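Local structure of beta-phenylalanine aminotransferase (Variovorax paradoxus, 4AO9) at residues 347-359 and 369-381. The protein is a pyridoxal-5'-phosphate-dependent class III aminotransferase that transfers the amino group of beta-phenylalanine, probably to a keto-acid acceptor. Residues are numbered along the deposited sequence; the frame is centred on the assembly and turned at random.
Sequences LAERGEALRARLN and MQFTGIGSLMNAH
Asn359 grips the backbone of Phe371 with both ends of its amide. Its OD1 takes the N-H of Phe371 at 2.8 Å on an in-plane lone pair. Its ND2 donates to a lone pair of Phe371 O at 3.0 Å, and that oxygen lies almost in the amide plane of Asn359. The two nearly straight bonds fix the rotation of the amide and satisfy the outward N-H and C=O of Phe371 on strand 370-374, outermost in its sheet within the chain.

At the hairpin turn, Glu352 OE2 accepts the N-H of Gly375 (2.8 Å, 163°), which reaches it from above the carboxylate plane. The other oxygen, OE1, forms a salt bridge with Arg355 NH1 at 3.1 Å. Bent at chi3 (76°), the Arg355 chain lays its guanidinium with one face over Gly373 O. NH1 lies near that oxygen, but the angle is too poor for a hydrogen bond. A water instead accepts from NH1 and donates to the carbonyls of Gly375 and Leu377.

In the apolar part, Leu358 CD1 sits over the face of the Phe371 ring, 3.8 Å from its centroid, a CH-pi contact. Met378 CE rests on Leu354 CD2, and Gly351 lets the turn come close: its CA lies 3.1 Å from Gly375 O. Ser376 OG is hydrogen-bonded to Arg266 NH2, outside the two segments.

Helix 341-365 thus covers a beta-hairpin closed by a type II' turn from Ile374 to Leu377. With strand 420-422 this makes a helix-on-antiparallel-sheet layer, as in the C-terminal part of the small domain of fold-type I aminotransferases.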
loop_
_atom_site.group_PDB
_atom_site.type_symbol
_atom_site.label_atom_id
_atom_site.label_comp_id
_atom_site.label_asym_id
_atom_site.label_seq_id
_atom_site.Cartn_x
_atom_site.Cartn_y
_atom_site.Cartn_z
ATOM N N LEU A 347 3.738 -26.056 11.544
ATOM C CA LEU A 347 3.421 -24.975 12.477
ATOM C C LEU A 347 1.949 -25.035 12.899
ATOM O O LEU A 347 1.608 -24.745 14.050
ATOM C CB LEU A 347 3.763 -23.607 11.859
ATOM C CG LEU A 347 3.739 -22.401 12.803
ATOM C CD1 LEU A 347 4.863 -22.464 13.836
ATOM C CD2 LEU A 347 3.827 -21.111 12.002
ATOM N N ALA A 348 1.079 -25.414 11.964
ATOM C CA ALA A 348 -0.346 -25.571 12.250
ATOM C C ALA A 348 -0.591 -26.666 13.288
ATOM O O ALA A 348 -1.411 -26.498 14.188
ATOM C CB ALA A 348 -1.128 -25.854 10.976
ATOM N N GLU A 349 0.147 -27.766 13.167
ATOM C CA GLU A 349 0.084 -28.854 14.153
ATOM C C GLU A 349 0.495 -28.387 15.550
ATOM O O GLU A 349 -0.199 -28.691 16.525
ATOM C CB GLU A 349 0.945 -30.041 13.718
ATOM C CG GLU A 349 0.404 -30.810 12.516
ATOM C CD GLU A 349 1.383 -31.860 11.985
ATOM O OE1 GLU A 349 2.566 -31.871 12.401
ATOM O OE2 GLU A 349 0.966 -32.676 11.135
ATOM N N ARG A 350 1.604 -27.648 15.642
ATOM C CA ARG A 350 2.058 -27.064 16.917
ATOM C C ARG A 350 0.989 -26.138 17.511
ATOM O O ARG A 350 0.760 -26.133 18.720
ATOM C CB ARG A 350 3.373 -26.296 16.749
ATOM C CG ARG A 350 4.519 -27.106 16.162
ATOM C CD ARG A 350 5.611 -26.198 15.567
ATOM N NE ARG A 350 6.224 -25.317 16.561
ATOM C CZ ARG A 350 7.009 -25.732 17.551
ATOM N NH1 ARG A 350 7.285 -27.025 17.691
ATOM N NH2 ARG A 350 7.522 -24.858 18.406
ATOM N N GLY A 351 0.336 -25.351 16.658
ATOM C CA GLY A 351 -0.743 -24.476 17.105
ATOM C C GLY A 351 -1.982 -25.200 17.597
ATOM O O GLY A 351 -2.576 -24.809 18.605
ATOM N N GLU A 352 -2.390 -26.244 16.881
ATOM C CA GLU A 352 -3.522 -27.056 17.322
ATOM C C GLU A 352 -3.249 -27.643 18.708
ATOM O O GLU A 352 -4.124 -27.624 19.574
ATOM C CB GLU A 352 -3.814 -28.181 16.328
ATOM C CG GLU A 352 -4.395 -27.716 14.993
ATOM C CD GLU A 352 -5.811 -27.157 15.093
ATOM O OE1 GLU A 352 -6.553 -27.484 16.048
ATOM O OE2 GLU A 352 -6.205 -26.390 14.185
ATOM N N ALA A 353 -2.027 -28.127 18.917
ATOM C CA ALA A 353 -1.656 -28.719 20.201
ATOM C C ALA A 353 -1.706 -27.675 21.317
ATOM O O ALA A 353 -2.217 -27.943 22.410
ATOM C CB ALA A 353 -0.290 -29.374 20.112
ATOM N N LEU A 354 -1.215 -26.468 21.028
ATOM C CA LEU A 354 -1.262 -25.383 21.998
ATOM C C LEU A 354 -2.696 -24.974 22.333
ATOM O O LEU A 354 -3.046 -24.826 23.511
ATOM C CB LEU A 354 -0.442 -24.176 21.513
ATOM C CG LEU A 354 -0.564 -22.847 22.267
ATOM C CD1 LEU A 354 -0.161 -22.977 23.742
ATOM C CD2 LEU A 354 0.265 -21.761 21.595
ATOM N N ARG A 355 -3.528 -24.795 21.306
ATOM C CA ARG A 355 -4.899 -24.360 21.534
ATOM C C ARG A 355 -5.671 -25.367 22.389
ATOM O O ARG A 355 -6.434 -24.979 23.274
ATOM C CB ARG A 355 -5.644 -24.062 20.223
ATOM C CG ARG A 355 -6.846 -23.155 20.447
ATOM C CD ARG A 355 -7.618 -22.829 19.157
ATOM N NE ARG A 355 -8.455 -23.943 18.712
ATOM C CZ ARG A 355 -8.150 -24.760 17.710
ATOM N NH1 ARG A 355 -7.025 -24.603 17.015
ATOM N NH2 ARG A 355 -8.978 -25.742 17.398
ATOM N N ALA A 356 -5.458 -26.651 22.120
ATOM C CA ALA A 356 -6.107 -27.705 22.897
ATOM C C ALA A 356 -5.639 -27.683 24.353
ATOM O O ALA A 356 -6.466 -27.809 25.264
ATOM C CB ALA A 356 -5.872 -29.065 22.266
ATOM N N ARG A 357 -4.336 -27.505 24.571
ATOM C CA ARG A 357 -3.793 -27.394 25.930
ATOM C C ARG A 357 -4.431 -26.225 26.673
ATOM O O ARG A 357 -4.834 -26.358 27.825
ATOM C CB ARG A 357 -2.273 -27.233 25.922
ATOM C CG ARG A 357 -1.487 -28.513 25.671
ATOM C CD ARG A 357 -0.014 -28.196 25.449
ATOM N NE ARG A 357 0.667 -27.750 26.661
ATOM C CZ ARG A 357 1.916 -27.291 26.701
ATOM N NH1 ARG A 357 2.637 -27.189 25.586
ATOM N NH2 ARG A 357 2.450 -26.923 27.858
ATOM N N LEU A 358 -4.534 -25.079 26.006
ATOM C CA LEU A 358 -5.106 -23.898 26.635
ATOM C C LEU A 358 -6.585 -24.059 26.955
ATOM O O LEU A 358 -7.029 -23.670 28.032
ATOM C CB LEU A 358 -4.893 -22.671 25.750
ATOM C CG LEU A 358 -3.452 -22.200 25.598
ATOM C CD1 LEU A 358 -3.368 -21.223 24.428
ATOM C CD2 LEU A 358 -2.935 -21.570 26.892
ATOM N N ASN A 359 -7.348 -24.609 26.013
ATOM C CA ASN A 359 -8.769 -24.848 26.239
ATOM C C ASN A 359 -9.036 -25.859 27.350
ATOM O O ASN A 359 -9.965 -25.680 28.133
ATOM C CB ASN A 359 -9.464 -25.203 24.930
ATOM C CG ASN A 359 -9.714 -23.975 24.087
ATOM O OD1 ASN A 359 -9.965 -22.896 24.625
ATOM N ND2 ASN A 359 -9.647 -24.125 22.770
ATOM N N MET A 369 -13.338 -18.613 29.848
ATOM C CA MET A 369 -12.197 -18.197 29.049
ATOM C C MET A 369 -11.929 -19.328 28.065
ATOM O O MET A 369 -12.025 -20.509 28.408
ATOM C CB MET A 369 -10.982 -17.930 29.944
ATOM C CG MET A 369 -9.787 -17.298 29.237
ATOM S SD MET A 369 -8.378 -17.123 30.355
ATOM C CE MET A 369 -7.257 -16.227 29.278
ATOM N N GLN A 370 -11.632 -18.967 26.823
ATOM C CA GLN A 370 -11.342 -19.962 25.806
ATOM C C GLN A 370 -10.458 -19.339 24.737
ATOM O O GLN A 370 -10.294 -18.122 24.684
ATOM C CB GLN A 370 -12.632 -20.479 25.173
ATOM C CG GLN A 370 -13.427 -19.418 24.433
ATOM C CD GLN A 370 -14.655 -20.007 23.799
ATOM O OE1 GLN A 370 -14.570 -20.736 22.813
ATOM N NE2 GLN A 370 -15.807 -19.708 24.372
ATOM N N PHE A 371 -9.890 -20.195 23.899
ATOM C CA PHE A 371 -9.104 -19.756 22.759
ATOM C C PHE A 371 -9.736 -20.320 21.500
ATOM O O PHE A 371 -9.928 -21.529 21.384
ATOM C CB PHE A 371 -7.658 -20.229 22.906
ATOM C CG PHE A 371 -6.892 -19.497 23.974
ATOM C CD1 PHE A 371 -7.103 -19.781 25.329
ATOM C CD2 PHE A 371 -5.966 -18.508 23.632
ATOM C CE1 PHE A 371 -6.403 -19.092 26.319
ATOM C CE2 PHE A 371 -5.252 -17.830 24.620
ATOM C CZ PHE A 371 -5.473 -18.118 25.965
ATOM N N THR A 372 -10.098 -19.433 20.580
ATOM C CA THR A 372 -10.682 -19.830 19.299
ATOM C C THR A 372 -9.638 -19.719 18.193
ATOM O O THR A 372 -8.691 -18.944 18.314
ATOM C CB THR A 372 -11.926 -18.973 18.937
ATOM O OG1 THR A 372 -11.588 -17.578 18.932
ATOM C CG2 THR A 372 -13.043 -19.202 19.945
ATOM N N GLY A 373 -9.803 -20.496 17.131
ATOM C CA GLY A 373 -8.946 -20.354 15.959
ATOM C C GLY A 373 -8.635 -21.660 15.268
ATOM O O GLY A 373 -9.337 -22.664 15.464
ATOM N N ILE A 374 -7.589 -21.627 14.445
ATOM C CA ILE A 374 -7.162 -22.756 13.623
ATOM C C ILE A 374 -5.648 -22.754 13.570
ATOM O O ILE A 374 -5.026 -21.699 13.390
ATOM C CB ILE A 374 -7.681 -22.629 12.160
ATOM C CG1 ILE A 374 -9.212 -22.606 12.108
ATOM C CG2 ILE A 374 -7.130 -23.775 11.291
ATOM C CD1 ILE A 374 -9.789 -22.194 10.750
ATOM N N GLY A 375 -5.038 -23.919 13.747
ATOM C CA GLY A 375 -3.599 -24.044 13.527
ATOM C C GLY A 375 -2.775 -23.063 14.338
ATOM O O GLY A 375 -2.919 -22.978 15.553
ATOM N N SER A 376 -1.955 -22.270 13.652
ATOM C CA SER A 376 -0.975 -21.409 14.323
ATOM C C SER A 376 -1.524 -20.040 14.755
ATOM O O SER A 376 -0.766 -19.188 15.230
ATOM C CB SER A 376 0.256 -21.234 13.429
ATOM O OG SER A 376 -0.131 -20.708 12.163
ATOM N N LEU A 377 -2.837 -19.852 14.605
ATOM C CA LEU A 377 -3.510 -18.599 14.963
ATOM C C LEU A 377 -4.641 -18.861 15.944
ATOM O O LEU A 377 -5.508 -19.697 15.694
ATOM C CB LEU A 377 -4.081 -17.920 13.720
ATOM C CG LEU A 377 -3.115 -17.668 12.556
ATOM C CD1 LEU A 377 -3.878 -17.041 11.384
ATOM C CD2 LEU A 377 -1.954 -16.798 13.007
ATOM N N MET A 378 -4.637 -18.153 17.070
ATOM C CA MET A 378 -5.731 -18.291 18.036
ATOM C C MET A 378 -5.974 -16.982 18.773
ATOM O O MET A 378 -5.169 -16.060 18.683
ATOM C CB MET A 378 -5.455 -19.441 19.022
ATOM C CG MET A 378 -4.196 -19.244 19.833
ATOM S SD MET A 378 -3.552 -20.757 20.577
ATOM C CE MET A 378 -2.697 -21.470 19.177
ATOM N N ASN A 379 -7.075 -16.897 19.507
ATOM C CA ASN A 379 -7.432 -15.668 20.208
ATOM C C ASN A 379 -8.121 -15.985 21.527
ATOM O O ASN A 379 -9.059 -16.790 21.554
ATOM C CB ASN A 379 -8.359 -14.820 19.317
ATOM C CG ASN A 379 -8.226 -13.310 19.548
ATOM O OD1 ASN A 379 -7.898 -12.566 18.616
ATOM N ND2 ASN A 379 -8.499 -12.846 20.769
ATOM N N ALA A 380 -7.654 -15.348 22.602
ATOM C CA ALA A 380 -8.276 -15.458 23.923
ATOM C C ALA A 380 -9.605 -14.709 23.925
ATOM O O ALA A 380 -9.701 -13.601 23.385
ATOM C CB ALA A 380 -7.352 -14.887 24.985
ATOM N N HIS A 381 -10.634 -15.312 24.519
ATOM C CA HIS A 381 -11.923 -14.646 24.710
ATOM C C HIS A 381 -12.454 -14.975 26.091
ATOM O O HIS A 381 -12.417 -16.129 26.509
ATOM C CB HIS A 381 -12.956 -15.089 23.669
ATOM C CG HIS A 381 -12.567 -14.779 22.255
ATOM N ND1 HIS A 381 -12.488 -13.493 21.768
ATOM C CD2 HIS A 381 -12.248 -15.595 21.223
ATOM C CE1 HIS A 381 -12.123 -13.530 20.498
ATOM N NE2 HIS A 381 -11.974 -14.792 20.142
HETATM O O HOH W 1 -5.338 -22.329 16.779
#